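CRISPR pre-crRNA endoribonuclease Cas5d (Mannheimia succiniciproducens, PDB 3KG4) is a metal-independent endoribonuclease that binds and processes pre-crRNA in CRISPR-based adaptive immunity against mobile genetic elements. Local coordinates at residues R8-G13 with P162-I168. Residues are numbered along the deposited sequence.
Sequences RLHIWG and PAHFALI
Two extended antiparallel strands, 157° between directions and 4.6 Å between axes, form one margin of the RAMP-type antiparallel sheet of this Cas5 protein: 164-167 is an edge strand within this chain and 8-13 lies between it and strand 114-124. Pro162 and Ala163 lead in as extended loop. His164 is a hydrogen-bonded pair with Trp12: Trp12 N to His164 O is 2.9 Å, His164 N to Trp12 O 3.0 Å. Trp12, chi1 +62° (p), folds its indole across the partner strand, so His164 CB makes a CH-pi contact 3.7 Å from the five-membered ring centroid. Phe165, non-hydrogen-bonded opposite Ile11 (CA-CA 4.3 Å), turns to the other face, its CB 3.9 Å from Ile11 CG2; Leu9, Ile11 and Phe165 pack there against helix 35-45. Ala166 pairs with His10 (His10 N to Ala166 O 2.8 Å, Ala166 N to His10 O 2.9 Å); Ala166 CB lies 3.9 Å from Trp12 CZ3. Leu167, non-hydrogen-bonded with Leu9 (CA-CA 4.7 Å), packs on helix 135-146. Ile168 N donates to Arg8 O at 2.8 Å, and a water bridges Ile168 O (2.7 Å) to Arg8 N (2.9 Å).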
# COMPACT_ATOMS: atom_id res chain seq x y z
N ARG A 8 -5.36 0.46 -9.74
CA ARG A 8 -5.57 -0.58 -8.75
C ARG A 8 -4.52 -1.67 -8.93
O ARG A 8 -4.32 -2.21 -10.05
CB ARG A 8 -6.96 -1.20 -8.90
CG ARG A 8 -8.08 -0.27 -8.50
CD ARG A 8 -9.41 -0.86 -8.88
NE ARG A 8 -10.50 -0.14 -8.25
CZ ARG A 8 -11.78 -0.39 -8.48
NH1 ARG A 8 -12.15 -1.35 -9.34
NH2 ARG A 8 -12.70 0.30 -7.83
N LEU A 9 -3.84 -1.97 -7.84
CA LEU A 9 -2.78 -2.97 -7.80
C LEU A 9 -3.12 -4.00 -6.73
O LEU A 9 -3.32 -3.68 -5.55
CB LEU A 9 -1.40 -2.31 -7.54
CG LEU A 9 -0.17 -3.22 -7.67
CD1 LEU A 9 0.16 -3.55 -9.16
CD2 LEU A 9 1.05 -2.61 -6.95
N HIS A 10 -3.20 -5.25 -7.15
CA HIS A 10 -3.34 -6.39 -6.28
C HIS A 10 -1.96 -6.78 -5.77
O HIS A 10 -1.01 -6.92 -6.57
CB HIS A 10 -3.99 -7.54 -7.07
CG HIS A 10 -4.28 -8.77 -6.25
ND1 HIS A 10 -4.34 -10.03 -6.79
CD2 HIS A 10 -4.50 -8.92 -4.92
CE1 HIS A 10 -4.62 -10.91 -5.84
NE2 HIS A 10 -4.75 -10.26 -4.70
N ILE A 11 -1.80 -6.85 -4.46
CA ILE A 11 -0.52 -7.27 -3.86
C ILE A 11 -0.75 -8.36 -2.84
O ILE A 11 -1.78 -8.40 -2.18
CB ILE A 11 0.26 -6.06 -3.23
CG1 ILE A 11 -0.53 -5.44 -2.05
CG2 ILE A 11 0.58 -5.04 -4.32
CD1 ILE A 11 0.22 -4.28 -1.30
N TRP A 12 0.21 -9.29 -2.73
CA TRP A 12 0.13 -10.32 -1.73
C TRP A 12 1.51 -10.83 -1.33
O TRP A 12 2.52 -10.54 -1.98
CB TRP A 12 -0.73 -11.46 -2.24
CG TRP A 12 -0.16 -12.11 -3.45
CD1 TRP A 12 0.62 -13.23 -3.46
CD2 TRP A 12 -0.30 -11.70 -4.83
NE1 TRP A 12 0.98 -13.55 -4.77
CE2 TRP A 12 0.42 -12.63 -5.62
CE3 TRP A 12 -0.95 -10.64 -5.46
CZ2 TRP A 12 0.50 -12.54 -7.02
CZ3 TRP A 12 -0.88 -10.55 -6.87
CH2 TRP A 12 -0.16 -11.50 -7.63
N GLY A 13 1.54 -11.59 -0.25
CA GLY A 13 2.80 -12.11 0.30
C GLY A 13 2.53 -13.05 1.44
O GLY A 13 1.51 -12.95 2.10
N PRO A 162 9.19 -9.93 0.15
CA PRO A 162 8.78 -9.32 -1.11
C PRO A 162 7.25 -9.27 -1.29
O PRO A 162 6.50 -10.14 -0.79
CB PRO A 162 9.46 -10.20 -2.18
CG PRO A 162 9.82 -11.46 -1.55
CD PRO A 162 9.61 -11.33 -0.03
N ALA A 163 6.81 -8.24 -1.99
CA ALA A 163 5.43 -8.05 -2.38
C ALA A 163 5.30 -8.51 -3.83
O ALA A 163 5.96 -7.98 -4.73
CB ALA A 163 5.06 -6.59 -2.26
N HIS A 164 4.52 -9.55 -4.03
CA HIS A 164 4.07 -9.95 -5.35
C HIS A 164 2.89 -9.10 -5.74
O HIS A 164 2.12 -8.67 -4.86
CB HIS A 164 3.67 -11.39 -5.32
CG HIS A 164 4.78 -12.29 -4.89
ND1 HIS A 164 4.63 -13.23 -3.89
CD2 HIS A 164 6.07 -12.36 -5.28
CE1 HIS A 164 5.78 -13.85 -3.71
NE2 HIS A 164 6.67 -13.34 -4.54
N PHE A 165 2.72 -8.88 -7.04
CA PHE A 165 1.73 -7.93 -7.50
C PHE A 165 1.18 -8.23 -8.88
O PHE A 165 1.84 -8.90 -9.70
CB PHE A 165 2.29 -6.51 -7.47
CG PHE A 165 3.48 -6.27 -8.39
CD1 PHE A 165 3.30 -6.08 -9.76
CD2 PHE A 165 4.77 -6.22 -7.88
CE1 PHE A 165 4.40 -5.84 -10.59
CE2 PHE A 165 5.87 -6.01 -8.71
CZ PHE A 165 5.68 -5.80 -10.07
N ALA A 166 -0.02 -7.70 -9.14
CA ALA A 166 -0.71 -7.86 -10.42
C ALA A 166 -1.61 -6.63 -10.60
O ALA A 166 -2.30 -6.21 -9.64
CB ALA A 166 -1.51 -9.15 -10.43
N LEU A 167 -1.52 -5.99 -11.76
CA LEU A 167 -2.40 -4.87 -12.03
C LEU A 167 -3.84 -5.37 -12.03
O LEU A 167 -4.12 -6.51 -12.42
CB LEU A 167 -2.06 -4.19 -13.36
CG LEU A 167 -2.78 -2.88 -13.65
CD1 LEU A 167 -2.19 -1.70 -12.86
CD2 LEU A 167 -2.75 -2.56 -15.15
N ILE A 168 -4.75 -4.55 -11.53
CA ILE A 168 -6.16 -4.82 -11.70
C ILE A 168 -6.56 -3.74 -12.71
O ILE A 168 -6.77 -2.60 -12.35
CB ILE A 168 -6.96 -4.68 -10.39
CG1 ILE A 168 -6.51 -5.71 -9.36
CG2 ILE A 168 -8.50 -4.75 -10.65
CD1 ILE A 168 -7.43 -6.89 -9.21
O HOH W 1 -5.34 -0.37 -12.56